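Long-range contacts in signal recognition particle 54 kDa protein (Aeropyrum pernix, PDB 7EPK), which is the 54 kDa protein subunit of the signal recognition particle, built from a helical bundle, a P-loop GTPase-type domain and a helical signal-peptide-binding domain: residues Ala117-Val121 with Glu149-Met153; Pro237-Ile241 with Thr262-Ile266; Glu311-Ala315 with Tyr330-Arg334; Arg372-Ile377 with Asp409-Leu413. All coordinates share one frame; numbering follows the deposited sequence.

Interaction 1: residues Ala117-Val121 with Glu149-Met153; sequences AYYYV and EAGAM
Ala150 packs its methyl group against the start of segment 117-121. Ala150 CB lies 3.8 Å from Tyr118 N and 4.1 Å from Tyr118 CB. The backbones come close here, Tyr118 CA to Ala150 CA 4.5 Å, which the small alanine side chain allows. Ala117 adds a second methyl group to the same patch. Ala117 CB is 4.2 Å from Ala152 CB and only slightly further from Ala150 CB. Val121, one turn later, meets Ala152 through the branch CG2, which is 4.0 Å from Ala152 CB. Three alanines and a valine therefore make up most of the apolar seam.

Carbon also meets carbonyl oxygen. Both methyl groups of Val121 face the turn, and CG1 is 3.5 Å from Gly151 O. Ala150 O sits at the edge of the Tyr118 ring, near its plane, 4.0 Å from CD1. The ring reaches this place because CG is anti to the backbone N (chi1 173°). No hydrogen bond crosses the contact.

The turn has its own backbone geometry. Gly151 leaves the helix with a phi of 72° and ends it in a Schellman motif. The chain then turns through Ala152 toward strand 153-156. Toward the sheet, Ala117 and Val121 also touch Val127 of strand 127-131, and Leu275 covers Tyr118 and Ala150. The ring of Tyr119 points elsewhere and meets Phe268 edge-to-face. The arrangement is typical of neighbouring helices lying against the parallel sheet of a P-loop GTPase fold, here helices 109-122 and 139-150.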
# COMPACT_ATOMS: atom_id res chain seq x y z
N ALA A 117 -3.52 2.78 -22.04
CA ALA A 117 -3.89 1.69 -22.98
C ALA A 117 -2.84 0.57 -22.92
O ALA A 117 -3.20 -0.60 -22.62
CB ALA A 117 -4.04 2.23 -24.38
N TYR A 118 -1.57 0.92 -23.15
CA TYR A 118 -0.44 -0.04 -23.05
C TYR A 118 -0.58 -0.85 -21.77
O TYR A 118 -0.64 -2.09 -21.82
CB TYR A 118 0.92 0.65 -23.00
CG TYR A 118 2.06 -0.30 -22.73
CD1 TYR A 118 2.23 -1.44 -23.50
CD2 TYR A 118 2.97 -0.07 -21.71
CE1 TYR A 118 3.26 -2.34 -23.27
CE2 TYR A 118 4.02 -0.95 -21.47
CZ TYR A 118 4.16 -2.09 -22.24
OH TYR A 118 5.16 -2.99 -22.03
N TYR A 119 -0.62 -0.13 -20.65
CA TYR A 119 -0.57 -0.69 -19.29
C TYR A 119 -1.57 -1.84 -19.18
O TYR A 119 -1.22 -2.92 -18.65
CB TYR A 119 -0.84 0.41 -18.26
CG TYR A 119 -0.91 -0.12 -16.85
CD1 TYR A 119 0.24 -0.44 -16.15
CD2 TYR A 119 -2.13 -0.38 -16.27
CE1 TYR A 119 0.18 -0.97 -14.88
CE2 TYR A 119 -2.21 -0.92 -14.99
CZ TYR A 119 -1.05 -1.21 -14.30
OH TYR A 119 -1.14 -1.73 -13.04
N TYR A 120 -2.78 -1.63 -19.68
CA TYR A 120 -3.87 -2.63 -19.55
C TYR A 120 -3.70 -3.73 -20.60
O TYR A 120 -4.11 -4.89 -20.31
CB TYR A 120 -5.24 -1.95 -19.62
CG TYR A 120 -5.66 -1.29 -18.34
CD1 TYR A 120 -6.03 -2.03 -17.23
CD2 TYR A 120 -5.71 0.09 -18.24
CE1 TYR A 120 -6.43 -1.41 -16.06
CE2 TYR A 120 -6.11 0.72 -17.08
CZ TYR A 120 -6.47 -0.03 -15.98
OH TYR A 120 -6.88 0.60 -14.85
N VAL A 121 -3.13 -3.39 -21.76
CA VAL A 121 -2.86 -4.39 -22.84
C VAL A 121 -1.92 -5.46 -22.25
O VAL A 121 -2.35 -6.64 -22.21
CB VAL A 121 -2.32 -3.76 -24.14
CG1 VAL A 121 -1.88 -4.82 -25.14
CG2 VAL A 121 -3.33 -2.82 -24.78
N GLU A 149 1.12 1.80 -31.40
CA GLU A 149 2.34 1.81 -30.55
C GLU A 149 2.10 1.02 -29.26
O GLU A 149 3.07 0.42 -28.76
CB GLU A 149 2.70 3.26 -30.24
CG GLU A 149 3.88 3.43 -29.29
CD GLU A 149 4.47 4.84 -29.33
OE1 GLU A 149 4.32 5.51 -30.38
OE2 GLU A 149 5.08 5.26 -28.31
N ALA A 150 0.87 1.05 -28.73
CA ALA A 150 0.48 0.45 -27.43
C ALA A 150 -0.09 -0.95 -27.67
O ALA A 150 -0.23 -1.74 -26.70
CB ALA A 150 -0.55 1.32 -26.75
N GLY A 151 -0.42 -1.25 -28.92
CA GLY A 151 -1.05 -2.53 -29.26
C GLY A 151 -2.49 -2.57 -28.78
O GLY A 151 -2.89 -3.58 -28.20
N ALA A 152 -3.24 -1.50 -29.05
CA ALA A 152 -4.67 -1.34 -28.70
C ALA A 152 -5.43 -0.89 -29.94
O ALA A 152 -4.87 -0.07 -30.71
CB ALA A 152 -4.83 -0.33 -27.58
N MET A 153 -6.68 -1.36 -30.09
CA MET A 153 -7.59 -0.94 -31.19
C MET A 153 -7.83 0.57 -31.09
O MET A 153 -7.48 1.17 -30.07
CB MET A 153 -8.92 -1.69 -31.14
CG MET A 153 -8.77 -3.20 -31.25
SD MET A 153 -10.34 -4.08 -30.97
CE MET A 153 -9.69 -5.72 -30.65

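Interaction 2: residues Pro237-Ile241 with Thr262-Ile266; sequences PIGSI and TGARI
Ile241 meets the flat peptide group that follows Arg265, its N in the carbonyl plane. Ile241 N donates to Arg265 O over 2.9 Å. The C=O...N angle is 157°, while the N-H...O angle is more bent at 141°. On the same edge of the strand, Ile241 O lies near the CA of Ile266, and Ile241 also bonds through its backbone to Lys267. These two backbone bonds, to the residues before and after Ile266, pair Ile241 with Ile266 in parallel register.

Both isoleucines put their side chains on one face of the sheet. The branch CG2 of Ile241 lies 4.1 Å from Ile266 CG1. Its other branch runs back toward the end of helix 255-262, since CG1 is anti to the carbonyl carbon (chi1 -68°). There Ile241 CD1 is 4.2 Å from Ala264 CB and 4.0 Å from Thr262 OG1. The hydroxyl is tied elsewhere, to Ala258 O, and Ala264 N gives it a weak bond besides. The methyl CG2 of Thr262 serves Ile238 instead, 3.9 Å from its CG1. Ser240 and Arg265 occupy the opposite face. There Ser240 OG bonds to Glu212, and Arg265 lies against Glu87 and Gln89.

Gly263 takes a positive phi and lets the chain leave helix 255-262 for the next strand. The contact closes the beta-alpha-beta unit of strand 240-244, helix 255-262 and strand 265-270. Helix 225-235 touches Ile238 and Thr262 through His233. Strand 212-218 pairs with Gly239 and Ser240 on the far side from strand 265-270.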
# COMPACT_ATOMS: atom_id res chain seq x y z
N PRO A 237 -18.60 14.05 -12.43
CA PRO A 237 -18.09 13.56 -11.15
C PRO A 237 -16.82 12.70 -11.31
O PRO A 237 -16.91 11.66 -11.93
CB PRO A 237 -19.27 12.74 -10.62
CG PRO A 237 -20.47 13.55 -11.09
CD PRO A 237 -20.08 14.13 -12.44
N ILE A 238 -15.70 13.17 -10.76
CA ILE A 238 -14.38 12.49 -10.85
C ILE A 238 -14.39 11.23 -9.98
O ILE A 238 -14.83 11.32 -8.82
CB ILE A 238 -13.24 13.40 -10.39
CG1 ILE A 238 -13.22 14.76 -11.10
CG2 ILE A 238 -11.92 12.64 -10.50
CD1 ILE A 238 -13.28 14.66 -12.60
N GLY A 239 -13.83 10.15 -10.50
CA GLY A 239 -13.69 8.85 -9.83
C GLY A 239 -12.23 8.46 -9.76
O GLY A 239 -11.88 7.64 -8.90
N SER A 240 -11.39 9.03 -10.62
CA SER A 240 -9.93 8.78 -10.65
C SER A 240 -9.16 10.09 -10.78
O SER A 240 -9.75 11.08 -11.29
CB SER A 240 -9.60 7.83 -11.76
OG SER A 240 -9.93 6.50 -11.36
N ILE A 241 -7.90 10.11 -10.31
CA ILE A 241 -6.93 11.20 -10.64
C ILE A 241 -5.65 10.54 -11.12
O ILE A 241 -5.20 9.56 -10.51
CB ILE A 241 -6.67 12.15 -9.46
CG1 ILE A 241 -7.91 12.99 -9.15
CG2 ILE A 241 -5.45 13.03 -9.74
CD1 ILE A 241 -7.83 13.80 -7.89
N THR A 262 -12.43 16.08 -4.50
CA THR A 262 -13.34 15.14 -5.20
C THR A 262 -13.52 13.85 -4.38
O THR A 262 -14.43 13.07 -4.70
CB THR A 262 -12.78 14.85 -6.59
OG1 THR A 262 -11.47 14.32 -6.39
CG2 THR A 262 -12.71 16.10 -7.45
N GLY A 263 -12.66 13.64 -3.36
CA GLY A 263 -12.59 12.41 -2.54
C GLY A 263 -12.07 11.24 -3.35
O GLY A 263 -12.35 10.10 -2.96
N ALA A 264 -11.34 11.54 -4.43
CA ALA A 264 -10.92 10.60 -5.50
C ALA A 264 -9.50 10.12 -5.23
O ALA A 264 -8.71 10.89 -4.69
CB ALA A 264 -10.97 11.24 -6.86
N ARG A 265 -9.20 8.90 -5.65
CA ARG A 265 -7.89 8.26 -5.43
C ARG A 265 -7.01 8.65 -6.61
O ARG A 265 -7.51 8.84 -7.74
CB ARG A 265 -7.99 6.74 -5.27
CG ARG A 265 -9.39 6.20 -5.03
CD ARG A 265 -9.46 4.69 -5.04
NE ARG A 265 -10.80 4.24 -5.39
CZ ARG A 265 -11.19 2.97 -5.46
NH1 ARG A 265 -10.33 2.00 -5.20
NH2 ARG A 265 -12.44 2.68 -5.78
N ILE A 266 -5.73 8.77 -6.34
CA ILE A 266 -4.69 8.89 -7.38
C ILE A 266 -4.34 7.47 -7.81
O ILE A 266 -3.74 6.74 -7.00
CB ILE A 266 -3.49 9.67 -6.82
CG1 ILE A 266 -3.92 11.09 -6.46
CG2 ILE A 266 -2.32 9.64 -7.79
CD1 ILE A 266 -2.87 11.86 -5.69

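Interaction 3: residues Glu311-Ala315 with Tyr330-Arg334; sequences ELDRA and YRQLR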
# COMPACT_ATOMS: atom_id res chain seq x y z
N GLU A 311 7.66 -11.71 22.12
CA GLU A 311 6.73 -12.86 22.30
C GLU A 311 7.53 -14.07 22.82
O GLU A 311 7.07 -14.71 23.78
CB GLU A 311 5.98 -13.23 21.02
CG GLU A 311 4.59 -12.63 20.93
CD GLU A 311 3.56 -13.21 21.88
OE1 GLU A 311 2.64 -13.92 21.41
OE2 GLU A 311 3.67 -12.94 23.09
N LEU A 312 8.69 -14.36 22.24
CA LEU A 312 9.57 -15.44 22.73
C LEU A 312 10.05 -15.11 24.15
O LEU A 312 10.03 -16.02 24.99
CB LEU A 312 10.75 -15.62 21.78
CG LEU A 312 11.65 -16.82 22.08
CD1 LEU A 312 10.88 -18.13 21.99
CD2 LEU A 312 12.84 -16.85 21.14
N ASP A 313 10.45 -13.86 24.39
CA ASP A 313 10.86 -13.33 25.72
C ASP A 313 9.83 -13.75 26.78
O ASP A 313 10.25 -14.38 27.77
CB ASP A 313 10.98 -11.80 25.70
CG ASP A 313 11.59 -11.20 26.96
OD1 ASP A 313 10.81 -10.86 27.87
OD2 ASP A 313 12.84 -11.08 27.01
N ARG A 314 8.56 -13.39 26.57
CA ARG A 314 7.46 -13.70 27.51
C ARG A 314 7.30 -15.23 27.60
O ARG A 314 7.15 -15.73 28.71
CB ARG A 314 6.16 -13.01 27.08
CG ARG A 314 4.95 -13.42 27.92
CD ARG A 314 3.84 -12.39 27.93
NE ARG A 314 3.07 -12.40 26.70
CZ ARG A 314 2.13 -13.30 26.40
NH1 ARG A 314 1.84 -14.29 27.23
NH2 ARG A 314 1.49 -13.20 25.25
N ALA A 315 7.39 -15.93 26.47
CA ALA A 315 7.14 -17.39 26.39
C ALA A 315 8.19 -18.14 27.22
O ALA A 315 7.78 -19.03 28.00
CB ALA A 315 7.16 -17.84 24.95
N TYR A 330 1.85 -22.80 22.71
CA TYR A 330 1.28 -22.36 21.42
C TYR A 330 1.87 -21.01 21.01
O TYR A 330 2.19 -20.86 19.82
CB TYR A 330 -0.24 -22.25 21.51
CG TYR A 330 -0.86 -21.94 20.18
CD1 TYR A 330 -1.17 -22.95 19.30
CD2 TYR A 330 -1.09 -20.64 19.78
CE1 TYR A 330 -1.76 -22.69 18.07
CE2 TYR A 330 -1.66 -20.36 18.55
CZ TYR A 330 -2.00 -21.38 17.69
OH TYR A 330 -2.59 -21.12 16.48
N ARG A 331 1.99 -20.06 21.94
CA ARG A 331 2.51 -18.69 21.68
C ARG A 331 4.01 -18.79 21.44
O ARG A 331 4.52 -18.05 20.55
CB ARG A 331 2.22 -17.74 22.85
CG ARG A 331 0.78 -17.25 22.91
CD ARG A 331 0.59 -16.13 23.93
NE ARG A 331 -0.82 -15.97 24.28
CZ ARG A 331 -1.42 -16.53 25.33
NH1 ARG A 331 -2.71 -16.34 25.53
NH2 ARG A 331 -0.73 -17.28 26.17
N GLN A 332 4.68 -19.66 22.21
CA GLN A 332 6.12 -19.97 22.10
C GLN A 332 6.43 -20.49 20.70
O GLN A 332 7.35 -19.95 20.08
CB GLN A 332 6.52 -20.99 23.17
CG GLN A 332 8.01 -21.28 23.21
CD GLN A 332 8.32 -22.34 24.23
OE1 GLN A 332 8.03 -22.18 25.42
NE2 GLN A 332 8.86 -23.45 23.75
N LEU A 333 5.67 -21.47 20.20
CA LEU A 333 5.91 -22.09 18.87
C LEU A 333 5.68 -21.04 17.79
O LEU A 333 6.60 -20.84 16.97
CB LEU A 333 4.99 -23.31 18.68
CG LEU A 333 5.20 -24.45 19.67
CD1 LEU A 333 4.06 -25.47 19.61
CD2 LEU A 333 6.53 -25.13 19.43
N ARG A 334 4.51 -20.38 17.80
CA ARG A 334 4.19 -19.29 16.84
C ARG A 334 5.40 -18.35 16.74
O ARG A 334 5.86 -18.10 15.63
CB ARG A 334 2.96 -18.48 17.25
CG ARG A 334 2.64 -17.34 16.29
CD ARG A 334 1.36 -16.59 16.64
NE ARG A 334 1.55 -15.14 16.58
CZ ARG A 334 2.33 -14.43 17.41
NH1 ARG A 334 3.02 -15.02 18.38
NH2 ARG A 334 2.42 -13.12 17.25
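A salt-bridge network of Glu311, Arg314 and Arg334 joins two helices along one side of their interface. Glu311 stands in the middle and uses both oxygens. OE1 crosses to Arg334 NH1 at 3.2 Å, while OE2 stays on its own helix and takes Arg314 NH2 at 3.1 Å. The carboxylate can serve both because the Glu311 chain bends at CB-CG (chi2 -70°). Its plane is turned 62° from the guanidinium of Arg334, so the two groups do not lie flat together. Arg334 reaches back to this carboxylate by a bend further along its own chain.

Arg331 comes in beside the network with its chain extended from CG to NE. Its CD is 3.9 Å from Glu311 OE1. Its NE is close to Arg314 NH2, at 3.7 Å, and the carboxylate next to both probably offsets the charge.

The axes of segments 311-315 and 330-334 approach to 8.7 Å, with 145° between their directions, so the segments run roughly antiparallel. One lies on the long helix 293-320, which leads from the GTPase domain. The other lies on helix 326-337, which belongs to the signal-peptide-binding domain. The short link between these helices makes this a helical hairpin.

The other side of the interface is buried and touches mainly through carbon. Ala315 CB sits 3.7 Å from Gln332 CB, where the backbones come nearest. The amide of Gln332 goes on to Tyr416, its NE2 bonding to that hydroxyl. Leu312 touches the stem of Gln332 more loosely, CD1 to CG at 4.4 Å, and also packs on Leu342 and Met336.

Interaction 4: residues Arg372-Ile377 with Asp409-Leu413; sequences RWMAII and DVREL
Leu413 lies over one face of Trp373 and forms the tight part of this contact. Its CB is 4.0 Å from the centroid of the five-membered ring and only 5° off the ring normal, a clear CH-pi contact. The two side chains run alongside each other, pointing opposite ways. Beyond the ring, the CD2 methyl of Leu413 touches both Ile376 and Ile377. It is 3.7 Å from Ile376 CG2 and 3.7 Å from Ile377 CG1. Ile376 also sends CD1 across to Val410, 3.8 Å from its CB. These residues are buried.

The polar side is looser. Arg372 NE donates a weak bond to Asp409 OD1 at 3.5 Å, within a salt bridge. The oxygen lies at the edge of the guanidinium, near its plane, but the carboxylate is turned 45° from that plane. Glu412 is partly exposed here and lays its CB 4.0 Å from Trp373 CZ2.

Helix 393-402 closes the apolar side through Met396 and Ile399, and Tyr416 meets the Trp373 ring. Segments 372-377 and 409-413 cross at 95°. This near-perpendicular packing round a buried tryptophan belongs to the all-helical signal-peptide-binding domain of SRP54.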
# COMPACT_ATOMS: atom_id res chain seq x y z
N ARG A 372 3.22 -29.02 13.54
CA ARG A 372 2.36 -30.19 13.88
C ARG A 372 1.81 -29.96 15.29
O ARG A 372 0.60 -30.16 15.51
CB ARG A 372 3.14 -31.52 13.82
CG ARG A 372 3.42 -32.08 12.43
CD ARG A 372 3.87 -33.55 12.48
NE ARG A 372 4.99 -33.81 13.39
CZ ARG A 372 6.28 -33.71 13.08
NH1 ARG A 372 6.65 -33.35 11.86
NH2 ARG A 372 7.20 -33.95 13.99
N TRP A 373 2.69 -29.55 16.20
CA TRP A 373 2.35 -29.27 17.62
C TRP A 373 1.28 -28.19 17.68
O TRP A 373 0.37 -28.33 18.51
CB TRP A 373 3.61 -28.90 18.39
CG TRP A 373 4.41 -30.11 18.74
CD1 TRP A 373 4.24 -31.37 18.27
CD2 TRP A 373 5.53 -30.17 19.64
NE1 TRP A 373 5.16 -32.22 18.81
CE2 TRP A 373 5.98 -31.51 19.65
CE3 TRP A 373 6.22 -29.23 20.43
CZ2 TRP A 373 7.06 -31.92 20.44
CZ3 TRP A 373 7.28 -29.64 21.21
CH2 TRP A 373 7.70 -30.97 21.21
N MET A 374 1.36 -27.17 16.81
CA MET A 374 0.38 -26.06 16.78
C MET A 374 -0.98 -26.62 16.31
O MET A 374 -1.99 -26.34 16.97
CB MET A 374 0.87 -24.88 15.94
CG MET A 374 1.79 -23.93 16.75
SD MET A 374 2.58 -22.53 15.85
CE MET A 374 1.12 -21.85 15.05
N ALA A 375 -1.00 -27.46 15.28
CA ALA A 375 -2.23 -28.11 14.74
C ALA A 375 -2.90 -28.93 15.85
O ALA A 375 -4.14 -28.84 15.99
CB ALA A 375 -1.89 -28.99 13.56
N ILE A 376 -2.08 -29.70 16.57
CA ILE A 376 -2.46 -30.54 17.75
C ILE A 376 -3.23 -29.67 18.75
O ILE A 376 -4.35 -30.03 19.08
CB ILE A 376 -1.21 -31.16 18.41
CG1 ILE A 376 -0.53 -32.22 17.54
CG2 ILE A 376 -1.55 -31.70 19.79
CD1 ILE A 376 -1.12 -33.60 17.66
N ILE A 377 -2.60 -28.59 19.23
CA ILE A 377 -3.16 -27.68 20.27
C ILE A 377 -4.49 -27.12 19.75
O ILE A 377 -5.48 -27.08 20.50
CB ILE A 377 -2.16 -26.56 20.64
CG1 ILE A 377 -0.87 -27.11 21.26
CG2 ILE A 377 -2.79 -25.56 21.59
CD1 ILE A 377 0.23 -26.11 21.33
N ASP A 409 2.45 -38.50 18.36
CA ASP A 409 2.84 -37.07 18.19
C ASP A 409 2.27 -36.25 19.36
O ASP A 409 3.04 -35.50 20.01
CB ASP A 409 2.38 -36.50 16.85
CG ASP A 409 3.54 -36.29 15.90
OD1 ASP A 409 4.52 -35.61 16.31
OD2 ASP A 409 3.47 -36.82 14.78
N VAL A 410 0.97 -36.42 19.61
CA VAL A 410 0.26 -35.78 20.75
C VAL A 410 0.88 -36.26 22.07
O VAL A 410 0.77 -35.53 23.06
CB VAL A 410 -1.28 -35.96 20.66
CG1 VAL A 410 -1.71 -37.30 20.08
CG2 VAL A 410 -1.96 -35.71 21.99
N ARG A 411 1.60 -37.40 22.09
CA ARG A 411 2.42 -37.83 23.26
C ARG A 411 3.71 -37.01 23.36
O ARG A 411 4.11 -36.71 24.48
CB ARG A 411 2.83 -39.31 23.22
CG ARG A 411 1.73 -40.31 23.54
CD ARG A 411 2.24 -41.73 23.46
NE ARG A 411 1.19 -42.62 23.93
CZ ARG A 411 0.95 -42.92 25.20
NH1 ARG A 411 1.74 -42.43 26.15
NH2 ARG A 411 -0.07 -43.70 25.52
N GLU A 412 4.38 -36.71 22.23
CA GLU A 412 5.68 -35.97 22.22
C GLU A 412 5.47 -34.59 22.86
O GLU A 412 6.24 -34.25 23.77
CB GLU A 412 6.24 -35.81 20.80
CG GLU A 412 6.68 -37.10 20.11
CD GLU A 412 6.91 -36.99 18.60
OE1 GLU A 412 6.74 -35.88 18.05
OE2 GLU A 412 7.26 -38.01 17.98
N LEU A 413 4.48 -33.83 22.39
CA LEU A 413 4.11 -32.49 22.93
C LEU A 413 3.86 -32.66 24.43
O LEU A 413 4.47 -31.93 25.24
CB LEU A 413 2.86 -31.95 22.21
CG LEU A 413 2.17 -30.71 22.81
CD1 LEU A 413 3.15 -29.61 23.16
CD2 LEU A 413 1.12 -30.16 21.85

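How the interactions relate
Interactions 1 and 2 both belong to the GTPase domain but do not touch. Interaction 1 sets a helix against the end of another beside the sheet. Interaction 2 joins two strands within it, and of these two only interaction 2 has a hydrogen bond across. Interactions 3 and 4 lie far off, their centres 45 Å or more from the first two. They are helix pairs and they touch. Leu333 and Arg334 of the second helix in interaction 3 pack on Trp373 and Met374 of interaction 4. Interaction 4 is the most buried and chiefly apolar. Interaction 3 is partly exposed, and its bridging is ionic.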